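Local atomic coordinates of alpha-rhamnosidase (Dictyoglomus thermophilum, PDB entry 6I60), a protein that probably hydrolyses terminal non-reducing alpha-L-rhamnose residues from alpha-L-rhamnosides, acting as an alpha-L-rhamnosidase. Residues Lys36-Thr41 and Phe526-Leu531; Ser513-Ile518 and Tyr573-Asp578. All blocks are in the same frame, centred on the assembly; numbering follows the deposited sequence.

Contact 1: residues Lys36-Thr41 and Phe526-Leu531; sequences KCEFTT and FYRKYL
An interdomain salt bridge between E38 and R528 joins the N-terminal immunoglobulin-like domain to helix 524-535 of the six-hairpin glycosidase domain, an (alpha/alpha)6 barrel in this family. E38 and F39 sit at the corner of a tight turn, both with left-handed backbone angles. C37 and T40 close it with mutual backbone bonds: C37 N lies 3.1 Å from T40 O, while the bond from T40 N to C37 O is weak. R528 extends from the helix, its chain bent about CG-CD (chi3 111°), which brings the guanidinium edge to E38 and one face to F39. NH1 donates to E38 OE1 at 3.0 Å with an N-H...O angle of 160°; OE1 lies close to the guanidinium plane, whereas the approach to the carboxylate is from well above its own plane. E38 OE2 is engaged separately by the backbone N of I52. F39 meets one guanidinium face near its rim, CE2 being 4.0 Å from R528 NE, with ring and guanidinium planes 62° apart. With an alanine in place of R528, E38 OE1 would probably lose its charged mate and CE2 of F39 its contact with the helix. R528 NE also has a long, weak ion pair with D578, so the arginine charge is probably shared between acids of two domains, and the bridge should help E38 stay ionised.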
loop_
_atom_site.group_PDB
_atom_site.type_symbol
_atom_site.label_atom_id
_atom_site.label_comp_id
_atom_site.label_asym_id
_atom_site.label_seq_id
_atom_site.Cartn_x
_atom_site.Cartn_y
_atom_site.Cartn_z
ATOM N N LYS A 36 15.649 7.109 9.884
ATOM C CA LYS A 36 15.030 5.852 9.491
ATOM C C LYS A 36 16.047 4.984 8.764
ATOM O O LYS A 36 16.761 5.462 7.876
ATOM C CB LYS A 36 13.811 6.098 8.595
ATOM C CG LYS A 36 12.815 7.099 9.159
ATOM C CD LYS A 36 11.382 6.621 8.986
ATOM C CE LYS A 36 10.424 7.796 8.850
ATOM N NZ LYS A 36 10.232 8.196 7.426
ATOM N N CYS A 37 16.113 3.716 9.153
ATOM C CA CYS A 37 16.836 2.694 8.412
ATOM C C CYS A 37 15.817 1.765 7.772
ATOM O O CYS A 37 14.920 1.262 8.456
ATOM C CB CYS A 37 17.781 1.908 9.321
ATOM S SG CYS A 37 18.583 0.512 8.506
ATOM N N GLU A 38 15.949 1.551 6.462
ATOM C CA GLU A 38 14.939 0.841 5.678
ATOM C C GLU A 38 13.573 1.515 5.793
ATOM O O GLU A 38 12.536 0.848 5.776
ATOM C CB GLU A 38 14.848 -0.635 6.080
ATOM C CG GLU A 38 15.978 -1.497 5.541
ATOM C CD GLU A 38 16.050 -1.478 4.027
ATOM O OE1 GLU A 38 15.379 -2.318 3.388
ATOM O OE2 GLU A 38 16.774 -0.620 3.477
ATOM N N PHE A 39 13.575 2.845 5.921
ATOM C CA PHE A 39 12.351 3.640 6.034
ATOM C C PHE A 39 11.517 3.211 7.239
ATOM O O PHE A 39 10.286 3.169 7.184
ATOM C CB PHE A 39 11.528 3.573 4.747
ATOM C CG PHE A 39 12.285 4.006 3.528
ATOM C CD1 PHE A 39 12.419 5.350 3.221
ATOM C CD2 PHE A 39 12.873 3.069 2.693
ATOM C CE1 PHE A 39 13.118 5.753 2.103
ATOM C CE2 PHE A 39 13.576 3.466 1.570
ATOM C CZ PHE A 39 13.700 4.809 1.276
ATOM N N THR A 40 12.194 2.896 8.342
ATOM C CA THR A 40 11.525 2.490 9.568
ATOM C C THR A 40 12.363 2.933 10.757
ATOM O O THR A 40 13.593 2.831 10.730
ATOM C CB THR A 40 11.305 0.973 9.616
ATOM O OG1 THR A 40 10.726 0.536 8.380
ATOM C CG2 THR A 40 10.378 0.602 10.770
ATOM N N THR A 41 11.691 3.425 11.795
ATOM C CA THR A 41 12.370 3.840 13.015
ATOM C C THR A 41 12.835 2.604 13.774
ATOM O O THR A 41 12.014 1.815 14.252
ATOM C CB THR A 41 11.447 4.698 13.876
ATOM O OG1 THR A 41 11.286 5.986 13.269
ATOM C CG2 THR A 41 12.028 4.874 15.275
ATOM N N PHE A 526 5.984 -0.425 1.627
ATOM C CA PHE A 526 5.031 -1.367 1.052
ATOM C C PHE A 526 5.348 -1.652 -0.410
ATOM O O PHE A 526 5.316 -2.811 -0.846
ATOM C CB PHE A 526 3.613 -0.818 1.198
ATOM C CG PHE A 526 2.541 -1.809 0.865
ATOM C CD1 PHE A 526 2.104 -2.720 1.811
ATOM C CD2 PHE A 526 1.963 -1.826 -0.395
ATOM C CE1 PHE A 526 1.111 -3.633 1.507
ATOM C CE2 PHE A 526 0.971 -2.738 -0.706
ATOM C CZ PHE A 526 0.543 -3.641 0.246
ATOM N N TYR A 527 5.660 -0.611 -1.185
ATOM C CA TYR A 527 5.876 -0.799 -2.614
ATOM C C TYR A 527 7.213 -1.467 -2.904
ATOM O O TYR A 527 7.339 -2.186 -3.902
ATOM C CB TYR A 527 5.774 0.543 -3.338
ATOM C CG TYR A 527 4.348 0.998 -3.535
ATOM C CD1 TYR A 527 3.341 0.082 -3.808
ATOM C CD2 TYR A 527 4.004 2.339 -3.443
ATOM C CE1 TYR A 527 2.035 0.487 -3.986
ATOM C CE2 TYR A 527 2.698 2.757 -3.620
ATOM C CZ TYR A 527 1.719 1.826 -3.891
ATOM O OH TYR A 527 0.417 2.233 -4.068
ATOM N N ARG A 528 8.217 -1.246 -2.052
ATOM C CA ARG A 528 9.495 -1.926 -2.230
ATOM C C ARG A 528 9.331 -3.435 -2.108
ATOM O O ARG A 528 9.959 -4.199 -2.851
ATOM C CB ARG A 528 10.510 -1.408 -1.212
ATOM C CG ARG A 528 11.241 -0.151 -1.650
ATOM C CD ARG A 528 12.078 0.416 -0.516
ATOM N NE ARG A 528 13.510 0.284 -0.772
ATOM C CZ ARG A 528 14.350 -0.390 0.008
ATOM N NH1 ARG A 528 13.905 -1.000 1.099
ATOM N NH2 ARG A 528 15.637 -0.454 -0.304
ATOM N N LYS A 529 8.485 -3.882 -1.178
ATOM C CA LYS A 529 8.189 -5.306 -1.068
ATOM C C LYS A 529 7.390 -5.796 -2.268
ATOM O O LYS A 529 7.630 -6.899 -2.771
ATOM C CB LYS A 529 7.435 -5.583 0.234
ATOM C CG LYS A 529 7.021 -7.033 0.420
ATOM C CD LYS A 529 5.515 -7.187 0.333
ATOM C CE LYS A 529 5.083 -8.604 0.668
ATOM N NZ LYS A 529 3.994 -9.071 -0.232
ATOM N N TYR A 530 6.435 -4.991 -2.741
ATOM C CA TYR A 530 5.624 -5.403 -3.881
ATOM C C TYR A 530 6.434 -5.377 -5.171
ATOM O O TYR A 530 6.228 -6.217 -6.057
ATOM C CB TYR A 530 4.390 -4.510 -4.006
ATOM C CG TYR A 530 3.392 -5.007 -5.027
ATOM C CD1 TYR A 530 2.869 -6.293 -4.947
ATOM C CD2 TYR A 530 2.976 -4.195 -6.076
ATOM C CE1 TYR A 530 1.955 -6.755 -5.880
ATOM C CE2 TYR A 530 2.063 -4.650 -7.014
ATOM C CZ TYR A 530 1.556 -5.930 -6.912
ATOM O OH TYR A 530 0.649 -6.385 -7.842
ATOM N N LEU A 531 7.351 -4.414 -5.299
ATOM C CA LEU A 531 8.231 -4.387 -6.463
ATOM C C LEU A 531 9.089 -5.640 -6.531
ATOM O O LEU A 531 9.408 -6.119 -7.627
ATOM C CB LEU A 531 9.108 -3.136 -6.430
ATOM C CG LEU A 531 8.498 -1.879 -7.051
ATOM C CD1 LEU A 531 9.479 -0.718 -6.994
ATOM C CD2 LEU A 531 8.063 -2.154 -8.483
#

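Contact 2: residues Ser513-Ile518 and Tyr573-Asp578; sequences SAEEAI and YQYYGD
Y575 points from helix 564-576 toward I518 and E515 of helix 514-520, and its side chain meets the two in succession. CB lies 3.7 Å from I518 CG2, the methyl branch, and CG follows at 3.8 Å from that same carbon. CD2 is 4.0 Å from the methyl, which comes to the ring obliquely. Further out, CE2 comes to 4.1 Å from E515 CG, and CZ to 3.8 Å from E515 OE2. Both helices belong to the largely helical six-hairpin domain, so this is helix-to-helix contact within the (alpha/alpha)6 barrel, and F519 adds an aromatic ring to it, with its plane steeply inclined to that of Y575. At the tip, Y575 OH donates to E515 OE2 over 2.8 Å. The glutamate gets there because its CG is anti to the backbone N (chi1 -171°) and the chain runs extended beyond it. The hydroxyl meets the anti side of OE2, 30° out of the carboxylate plane, and the carboxylate is turned 75° against the ring. E515 OE1 forms a salt bridge with R765, while OE2 takes the tyrosine hydroxyl. I518 CG2 also touches the neighbouring ring, at 4.1 Å from Y576 CE1, while Y576 OH bonds the backbone N of M523.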
loop_
_atom_site.group_PDB
_atom_site.type_symbol
_atom_site.label_atom_id
_atom_site.label_comp_id
_atom_site.label_asym_id
_atom_site.label_seq_id
_atom_site.Cartn_x
_atom_site.Cartn_y
_atom_site.Cartn_z
ATOM N N SER A 513 -4.017 3.374 -8.779
ATOM C CA SER A 513 -4.246 3.956 -7.464
ATOM C C SER A 513 -2.960 4.141 -6.669
ATOM O O SER A 513 -3.020 4.470 -5.481
ATOM C CB SER A 513 -5.238 3.101 -6.668
ATOM O OG SER A 513 -4.709 1.819 -6.376
ATOM N N ALA A 514 -1.799 3.950 -7.300
ATOM C CA ALA A 514 -0.540 4.065 -6.571
ATOM C C ALA A 514 -0.254 5.509 -6.177
ATOM O O ALA A 514 0.282 5.766 -5.094
ATOM C CB ALA A 514 0.606 3.494 -7.406
ATOM N N GLU A 515 -0.604 6.465 -7.042
ATOM C CA GLU A 515 -0.366 7.868 -6.720
ATOM C C GLU A 515 -1.248 8.340 -5.572
ATOM O O GLU A 515 -0.815 9.164 -4.756
ATOM C CB GLU A 515 -0.591 8.737 -7.958
ATOM C CG GLU A 515 -0.158 10.185 -7.791
ATOM C CD GLU A 515 -0.249 10.975 -9.083
ATOM O OE1 GLU A 515 -1.297 10.899 -9.757
ATOM O OE2 GLU A 515 0.729 11.672 -9.425
ATOM N N GLU A 516 -2.479 7.830 -5.486
ATOM C CA GLU A 516 -3.361 8.222 -4.392
ATOM C C GLU A 516 -2.849 7.697 -3.056
ATOM O O GLU A 516 -2.826 8.432 -2.062
ATOM C CB GLU A 516 -4.780 7.719 -4.659
ATOM C CG GLU A 516 -5.645 7.593 -3.414
ATOM C CD GLU A 516 -5.629 6.191 -2.832
ATOM O OE1 GLU A 516 -5.399 6.056 -1.612
ATOM O OE2 GLU A 516 -5.842 5.226 -3.595
ATOM N N ALA A 517 -2.432 6.429 -3.018
ATOM C CA ALA A 517 -1.967 5.833 -1.769
ATOM C C ALA A 517 -0.715 6.531 -1.254
ATOM O O ALA A 517 -0.541 6.701 -0.040
ATOM C CB ALA A 517 -1.707 4.341 -1.969
ATOM N N ILE A 518 0.168 6.945 -2.163
ATOM C CA ILE A 518 1.377 7.654 -1.754
ATOM C C ILE A 518 1.017 8.986 -1.110
ATOM O O ILE A 518 1.597 9.376 -0.089
ATOM C CB ILE A 518 2.318 7.830 -2.960
ATOM C CG1 ILE A 518 3.013 6.507 -3.284
ATOM C CG2 ILE A 518 3.345 8.915 -2.693
ATOM C CD1 ILE A 518 3.787 6.532 -4.583
ATOM N N TYR A 573 10.648 6.995 -6.908
ATOM C CA TYR A 573 11.680 8.001 -7.119
ATOM C C TYR A 573 11.094 9.405 -7.201
ATOM O O TYR A 573 11.752 10.371 -6.799
ATOM C CB TYR A 573 12.475 7.684 -8.390
ATOM C CG TYR A 573 13.406 8.796 -8.812
ATOM C CD1 TYR A 573 14.555 9.079 -8.085
ATOM C CD2 TYR A 573 13.134 9.571 -9.932
ATOM C CE1 TYR A 573 15.409 10.100 -8.462
ATOM C CE2 TYR A 573 13.983 10.592 -10.317
ATOM C CZ TYR A 573 15.118 10.853 -9.577
ATOM O OH TYR A 573 15.968 11.868 -9.950
ATOM N N GLN A 574 9.863 9.536 -7.700
ATOM C CA GLN A 574 9.271 10.859 -7.876
ATOM C C GLN A 574 8.868 11.472 -6.540
ATOM O O GLN A 574 9.124 12.656 -6.292
ATOM C CB GLN A 574 8.065 10.770 -8.812
ATOM C CG GLN A 574 7.258 12.057 -8.934
ATOM C CD GLN A 574 5.983 11.881 -9.748
ATOM O OE1 GLN A 574 5.331 10.837 -9.688
ATOM N NE2 GLN A 574 5.620 12.907 -10.512
ATOM N N TYR A 575 8.245 10.684 -5.664
ATOM C CA TYR A 575 7.693 11.201 -4.419
ATOM C C TYR A 575 8.579 10.949 -3.207
ATOM O O TYR A 575 8.299 11.494 -2.134
ATOM C CB TYR A 575 6.304 10.599 -4.172
ATOM C CG TYR A 575 5.222 11.217 -5.030
ATOM C CD1 TYR A 575 4.738 12.491 -4.760
ATOM C CD2 TYR A 575 4.690 10.529 -6.112
ATOM C CE1 TYR A 575 3.751 13.062 -5.543
ATOM C CE2 TYR A 575 3.703 11.092 -6.901
ATOM C CZ TYR A 575 3.238 12.358 -6.613
ATOM O OH TYR A 575 2.257 12.921 -7.394
ATOM N N TYR A 576 9.635 10.148 -3.343
ATOM C CA TYR A 576 10.544 9.890 -2.236
ATOM C C TYR A 576 12.008 10.144 -2.563
ATOM O O TYR A 576 12.823 10.193 -1.634
ATOM C CB TYR A 576 10.399 8.443 -1.744
ATOM C CG TYR A 576 9.030 8.100 -1.203
ATOM C CD1 TYR A 576 8.084 7.475 -2.004
ATOM C CD2 TYR A 576 8.687 8.391 0.111
ATOM C CE1 TYR A 576 6.829 7.154 -1.513
ATOM C CE2 TYR A 576 7.435 8.073 0.612
ATOM C CZ TYR A 576 6.511 7.454 -0.205
ATOM O OH TYR A 576 5.263 7.137 0.282
ATOM N N GLY A 577 12.370 10.303 -3.831
ATOM C CA GLY A 577 13.763 10.507 -4.191
ATOM C C GLY A 577 14.644 9.300 -3.949
ATOM O O GLY A 577 15.784 9.452 -3.492
ATOM N N ASP A 578 14.142 8.105 -4.240
ATOM C CA ASP A 578 14.877 6.856 -4.048
ATOM C C ASP A 578 15.308 6.355 -5.424
ATOM O O ASP A 578 14.627 5.536 -6.043
ATOM C CB ASP A 578 14.023 5.823 -3.316
ATOM C CG ASP A 578 14.794 4.561 -2.984
ATOM O OD1 ASP A 578 16.040 4.596 -3.042
ATOM O OD2 ASP A 578 14.155 3.536 -2.663
#

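How the contacts relate
The centres of contact 1 and contact 2 lie 13 Å apart, and their segments alternate along the chain, helix 514-520 being followed directly by helix 524-535. Y527, one residue before the arginine of contact 1, bridges them: its OH is 3.2 Å from A514 CA, and its CE2 is 3.8 Å from I518 CG1, the other branch of the isoleucine in contact 2. The long, weak pairing of R528 NE with D578 OD2, at 3.8 Å, is a second link. Thus helix 524-535 meets the immunoglobulin-like domain through contact 1 and the helices of contact 2 within the barrel. Neither contact includes Y656, E659 or L660, which line a pocket occupied by 2-(2-ethoxyethoxy)ethanol.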